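PDB 1GXM: pectate lyase from Cellvibrio cellulosa, which cleaves polygalacturonate (pectate) by anti-beta-elimination through its family 10 polysaccharide lyase catalytic module, the part present here. Local coordinates for residues L214-M227 and E236-S248. Sequence-based numbering, arbitrary orientation.
Sequences LSGSESVGVLAFLM and EQAVRAGVAWFNS. Unlike the reference sequence in segment 236-248: Gln237 (reference Arg).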
loop_
_atom_site.group_PDB
_atom_site.type_symbol
_atom_site.label_atom_id
_atom_site.label_comp_id
_atom_site.label_asym_id
_atom_site.label_seq_id
_atom_site.Cartn_x
_atom_site.Cartn_y
_atom_site.Cartn_z
ATOM N N LEU A 214 1.311 -9.210 -11.988
ATOM C CA LEU A 214 1.892 -9.144 -10.647
ATOM C C LEU A 214 2.646 -7.844 -10.510
ATOM O O LEU A 214 3.405 -7.437 -11.396
ATOM C CB LEU A 214 2.839 -10.304 -10.412
ATOM C CG LEU A 214 2.179 -11.669 -10.553
ATOM C CD1 LEU A 214 3.226 -12.743 -10.397
ATOM C CD2 LEU A 214 1.096 -11.855 -9.543
ATOM N N SER A 215 2.431 -7.190 -9.385
ATOM C CA SER A 215 3.025 -5.889 -9.127
ATOM C C SER A 215 4.312 -6.029 -8.352
ATOM O O SER A 215 4.318 -6.401 -7.186
ATOM C CB SER A 215 2.087 -5.009 -8.317
ATOM O OG SER A 215 2.687 -3.745 -8.051
ATOM N N GLY A 216 5.415 -5.685 -8.995
ATOM C CA GLY A 216 6.687 -5.653 -8.315
ATOM C C GLY A 216 6.746 -4.549 -7.284
ATOM O O GLY A 216 7.423 -4.683 -6.281
ATOM N N SER A 217 6.051 -3.448 -7.537
ATOM C CA SER A 217 6.091 -2.286 -6.657
ATOM C C SER A 217 5.196 -2.433 -5.444
ATOM O O SER A 217 5.603 -2.134 -4.342
ATOM C CB SER A 217 5.683 -1.043 -7.435
ATOM O OG SER A 217 4.500 -1.296 -8.163
ATOM N N GLU A 218 3.974 -2.889 -5.632
ATOM C CA GLU A 218 2.995 -2.857 -4.542
ATOM C C GLU A 218 3.020 -4.095 -3.686
ATOM O O GLU A 218 2.523 -4.075 -2.569
ATOM C CB GLU A 218 1.570 -2.624 -5.066
ATOM C CG GLU A 218 1.431 -1.424 -5.979
ATOM C CD GLU A 218 1.807 -0.100 -5.351
ATOM O OE1 GLU A 218 2.033 -0.011 -4.136
ATOM O OE2 GLU A 218 1.836 0.874 -6.106
ATOM N N SER A 219 3.597 -5.172 -4.188
ATOM C CA SER A 219 3.562 -6.408 -3.435
ATOM C C SER A 219 4.462 -6.349 -2.210
ATOM O O SER A 219 4.233 -7.068 -1.267
ATOM C CB SER A 219 3.904 -7.575 -4.326
ATOM O OG SER A 219 2.860 -7.789 -5.246
ATOM N N VAL A 220 5.443 -5.450 -2.198
ATOM C CA VAL A 220 6.318 -5.255 -1.042
ATOM C C VAL A 220 5.499 -4.865 0.181
ATOM O O VAL A 220 5.591 -5.477 1.243
ATOM C CB VAL A 220 7.341 -4.153 -1.319
ATOM C CG1 VAL A 220 8.170 -3.844 -0.079
ATOM C CG2 VAL A 220 8.224 -4.534 -2.501
ATOM N N GLY A 221 4.658 -3.852 0.022
ATOM C CA GLY A 221 3.881 -3.356 1.135
ATOM C C GLY A 221 2.869 -4.364 1.616
ATOM O O GLY A 221 2.539 -4.406 2.800
ATOM N N VAL A 222 2.331 -5.155 0.702
ATOM C CA VAL A 222 1.374 -6.191 1.100
ATOM C C VAL A 222 2.088 -7.202 1.995
ATOM O O VAL A 222 1.598 -7.594 3.045
ATOM C CB VAL A 222 0.772 -6.897 -0.114
ATOM C CG1 VAL A 222 -0.170 -7.996 0.348
ATOM C CG2 VAL A 222 0.011 -5.926 -0.997
ATOM N N LEU A 223 3.263 -7.640 1.570
ATOM C CA LEU A 223 4.065 -8.538 2.392
ATOM C C LEU A 223 4.425 -7.920 3.735
ATOM O O LEU A 223 4.360 -8.562 4.768
ATOM C CB LEU A 223 5.314 -8.977 1.645
ATOM C CG LEU A 223 5.010 -9.876 0.463
ATOM C CD1 LEU A 223 6.236 -10.034 -0.438
ATOM C CD2 LEU A 223 4.512 -11.248 0.875
ATOM N N ALA A 224 4.793 -6.657 3.716
ATOM C CA ALA A 224 5.147 -5.969 4.942
ATOM C C ALA A 224 3.939 -5.958 5.882
ATOM O O ALA A 224 4.068 -6.232 7.073
ATOM C CB ALA A 224 5.604 -4.570 4.632
ATOM N N PHE A 225 2.758 -5.647 5.365
ATOM C CA PHE A 225 1.561 -5.718 6.192
ATOM C C PHE A 225 1.343 -7.123 6.749
ATOM O O PHE A 225 1.070 -7.289 7.931
ATOM C CB PHE A 225 0.304 -5.294 5.444
ATOM C CG PHE A 225 -0.919 -5.696 6.172
ATOM C CD1 PHE A 225 -1.254 -5.087 7.363
ATOM C CD2 PHE A 225 -1.651 -6.779 5.741
ATOM C CE1 PHE A 225 -2.337 -5.548 8.098
ATOM C CE2 PHE A 225 -2.709 -7.239 6.472
ATOM C CZ PHE A 225 -3.061 -6.603 7.639
ATOM N N LEU A 226 1.434 -8.134 5.907
ATOM C CA LEU A 226 1.243 -9.501 6.386
ATOM C C LEU A 226 2.210 -9.854 7.479
ATOM O O LEU A 226 1.851 -10.586 8.397
ATOM C CB LEU A 226 1.334 -10.514 5.261
ATOM C CG LEU A 226 0.162 -10.528 4.295
ATOM C CD1 LEU A 226 0.508 -11.525 3.185
ATOM C CD2 LEU A 226 -1.164 -10.879 4.944
ATOM N N MET A 227 3.419 -9.323 7.402
ATOM C CA MET A 227 4.443 -9.580 8.378
ATOM C C MET A 227 4.181 -8.885 9.719
ATOM O O MET A 227 4.874 -9.191 10.685
ATOM C CB MET A 227 5.808 -9.214 7.806
ATOM C CG MET A 227 6.235 -10.194 6.754
ATOM S SD MET A 227 7.681 -9.723 5.837
ATOM C CE MET A 227 8.993 -10.441 6.801
ATOM N N GLU A 236 2.322 -17.391 7.247
ATOM C CA GLU A 236 3.731 -17.636 7.053
ATOM C C GLU A 236 3.985 -18.180 5.649
ATOM O O GLU A 236 4.904 -17.747 4.966
ATOM C CB GLU A 236 4.281 -18.587 8.128
ATOM C CG GLU A 236 5.724 -18.962 7.838
ATOM C CD GLU A 236 6.405 -19.722 8.954
ATOM O OE1 GLU A 236 5.718 -20.104 9.905
ATOM O OE2 GLU A 236 7.622 -19.959 8.870
ATOM N N GLN A 237 3.170 -19.124 5.219
ATOM C CA GLN A 237 3.292 -19.666 3.884
ATOM C C GLN A 237 3.129 -18.570 2.819
ATOM O O GLN A 237 3.888 -18.510 1.859
ATOM C CB GLN A 237 2.226 -20.730 3.648
ATOM C CG GLN A 237 2.270 -21.236 2.203
ATOM C CD GLN A 237 1.254 -22.299 1.911
ATOM O OE1 GLN A 237 1.596 -23.474 1.860
ATOM N NE2 GLN A 237 0.008 -21.900 1.700
ATOM N N ALA A 238 2.139 -17.718 2.999
ATOM C CA ALA A 238 1.878 -16.638 2.043
ATOM C C ALA A 238 3.062 -15.696 1.954
ATOM O O ALA A 238 3.461 -15.274 0.881
ATOM C CB ALA A 238 0.626 -15.851 2.439
ATOM N N VAL A 239 3.593 -15.311 3.100
ATOM C CA VAL A 239 4.690 -14.383 3.143
ATOM C C VAL A 239 5.924 -15.025 2.551
ATOM O O VAL A 239 6.607 -14.425 1.753
ATOM C CB VAL A 239 4.980 -13.892 4.555
ATOM C CG1 VAL A 239 6.247 -13.040 4.577
ATOM C CG2 VAL A 239 3.802 -13.100 5.069
ATOM N N ARG A 240 6.230 -16.236 2.961
ATOM C CA ARG A 240 7.403 -16.915 2.427
ATOM C C ARG A 240 7.288 -17.064 0.927
ATOM O O ARG A 240 8.275 -16.901 0.212
ATOM C CB ARG A 240 7.598 -18.278 3.062
ATOM C CG ARG A 240 8.114 -18.206 4.454
ATOM C CD ARG A 240 8.276 -19.592 5.053
ATOM N NE ARG A 240 8.867 -19.582 6.378
ATOM C CZ ARG A 240 10.160 -19.494 6.632
ATOM N NH1 ARG A 240 11.037 -19.396 5.639
ATOM N NH2 ARG A 240 10.577 -19.502 7.891
ATOM N N ALA A 241 6.095 -17.332 0.412
ATOM C CA ALA A 241 5.935 -17.474 -1.030
ATOM C C ALA A 241 6.148 -16.136 -1.718
ATOM O O ALA A 241 6.783 -16.062 -2.755
ATOM C CB ALA A 241 4.571 -17.991 -1.368
ATOM N N GLY A 242 5.620 -15.062 -1.164
ATOM C CA GLY A 242 5.803 -13.756 -1.783
ATOM C C GLY A 242 7.254 -13.303 -1.767
ATOM O O GLY A 242 7.782 -12.746 -2.733
ATOM N N VAL A 243 7.922 -13.544 -0.659
ATOM C CA VAL A 243 9.324 -13.194 -0.543
ATOM C C VAL A 243 10.154 -14.047 -1.502
ATOM O O VAL A 243 11.063 -13.550 -2.156
ATOM C CB VAL A 243 9.823 -13.372 0.898
ATOM C CG1 VAL A 243 11.341 -13.331 0.961
ATOM C CG2 VAL A 243 9.182 -12.324 1.796
ATOM N N ALA A 244 9.824 -15.324 -1.614
ATOM C CA ALA A 244 10.512 -16.206 -2.547
ATOM C C ALA A 244 10.343 -15.708 -3.981
ATOM O O ALA A 244 11.243 -15.790 -4.789
ATOM C CB ALA A 244 10.023 -17.609 -2.420
ATOM N N TRP A 245 9.158 -15.207 -4.301
ATOM C CA TRP A 245 8.914 -14.657 -5.620
ATOM C C TRP A 245 9.822 -13.471 -5.864
ATOM O O TRP A 245 10.445 -13.383 -6.906
ATOM C CB TRP A 245 7.438 -14.300 -5.780
ATOM C CG TRP A 245 7.094 -13.709 -7.095
ATOM C CD1 TRP A 245 6.763 -14.363 -8.228
ATOM C CD2 TRP A 245 7.073 -12.320 -7.406
ATOM N NE1 TRP A 245 6.537 -13.468 -9.243
ATOM C CE2 TRP A 245 6.694 -12.199 -8.753
ATOM C CE3 TRP A 245 7.301 -11.160 -6.665
ATOM C CZ2 TRP A 245 6.555 -10.978 -9.379
ATOM C CZ3 TRP A 245 7.164 -9.946 -7.289
ATOM C CH2 TRP A 245 6.793 -9.863 -8.626
ATOM N N PHE A 246 9.921 -12.574 -4.907
ATOM C CA PHE A 246 10.771 -11.404 -5.070
ATOM C C PHE A 246 12.221 -11.818 -5.229
ATOM O O PHE A 246 12.983 -11.203 -5.972
ATOM C CB PHE A 246 10.641 -10.465 -3.886
ATOM C CG PHE A 246 9.605 -9.412 -4.083
ATOM C CD1 PHE A 246 9.872 -8.342 -4.906
ATOM C CD2 PHE A 246 8.362 -9.497 -3.481
ATOM C CE1 PHE A 246 8.939 -7.380 -5.131
ATOM C CE2 PHE A 246 7.434 -8.518 -3.689
ATOM C CZ PHE A 246 7.707 -7.469 -4.519
ATOM N N ASN A 247 12.591 -12.874 -4.515
ATOM C CA ASN A 247 13.968 -13.340 -4.453
ATOM C C ASN A 247 14.305 -14.378 -5.490
ATOM O O ASN A 247 15.345 -15.020 -5.385
ATOM C CB ASN A 247 14.270 -13.880 -3.059
ATOM C CG ASN A 247 15.730 -14.038 -2.804
ATOM O OD1 ASN A 247 16.513 -13.170 -3.129
ATOM N ND2 ASN A 247 16.096 -15.152 -2.193
ATOM N N SER A 248 13.446 -14.555 -6.484
ATOM C CA SER A 248 13.661 -15.560 -7.507
ATOM C C SER A 248 14.297 -14.938 -8.727
ATOM O O SER A 248 13.913 -13.861 -9.152
ATOM C CB SER A 248 12.341 -16.159 -7.952
ATOM O OG SER A 248 12.519 -17.039 -9.047
#
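Leu223 is a knob set in the hole formed by Val239, Gly242, Val243 and Phe246, its CD1 against Gly242 C and its CD2 against Gly242 CA. Leu223 CD1 lies 3.7 Å from Gly242 C and also meets Phe246 CD2 at the ring edge, whereas Leu223 CD2 rests 3.9 Å from Val239 CA. Leu223 CD2 packs directly on the bare CA of Gly242, which has no side chain to stand between them. One turn on from Leu223, Leu226 and Met227 meet the two methyls of Val239: Val239 CG2 packs 3.6 Å from Leu226 CB, and Val239 CG1 lies 3.6 Å from Met227 CG and also touches Met227 SD. Helices 219-226 and 236-246 are thus packed as a nearly antiparallel pair, at 150° with axes 9.8 Å apart, within the helix-rich pectic acid lyase fold. At the other end two aromatic rings receive the start of segment 214-227. The Phe246 ring turns its edge to Gly216 O, 3.3 Å from Phe246 CE1; this buried carbonyl has no hydrogen-bond partner. Ser219 CB meets the ring edge at Phe246 CE2, while Val220 CG2 comes 3.6 Å from Phe246 CZ. Trp245 CZ3 sits 3.6 Å above the centre of one Phe246 face, backing the phenyl ring. The indole, its CG anti to the backbone N (chi1 179°), reaches Leu214 CD1 and gives its NE1 proton to Asn286. Behind these contacts, Ser219 OG donates to Ser215 O on a lone pair, and Ser215 OG accepts from Glu218 N in an ST motif. Helix 318-329 flanks the pair, touching Val220, Met227 and Val243.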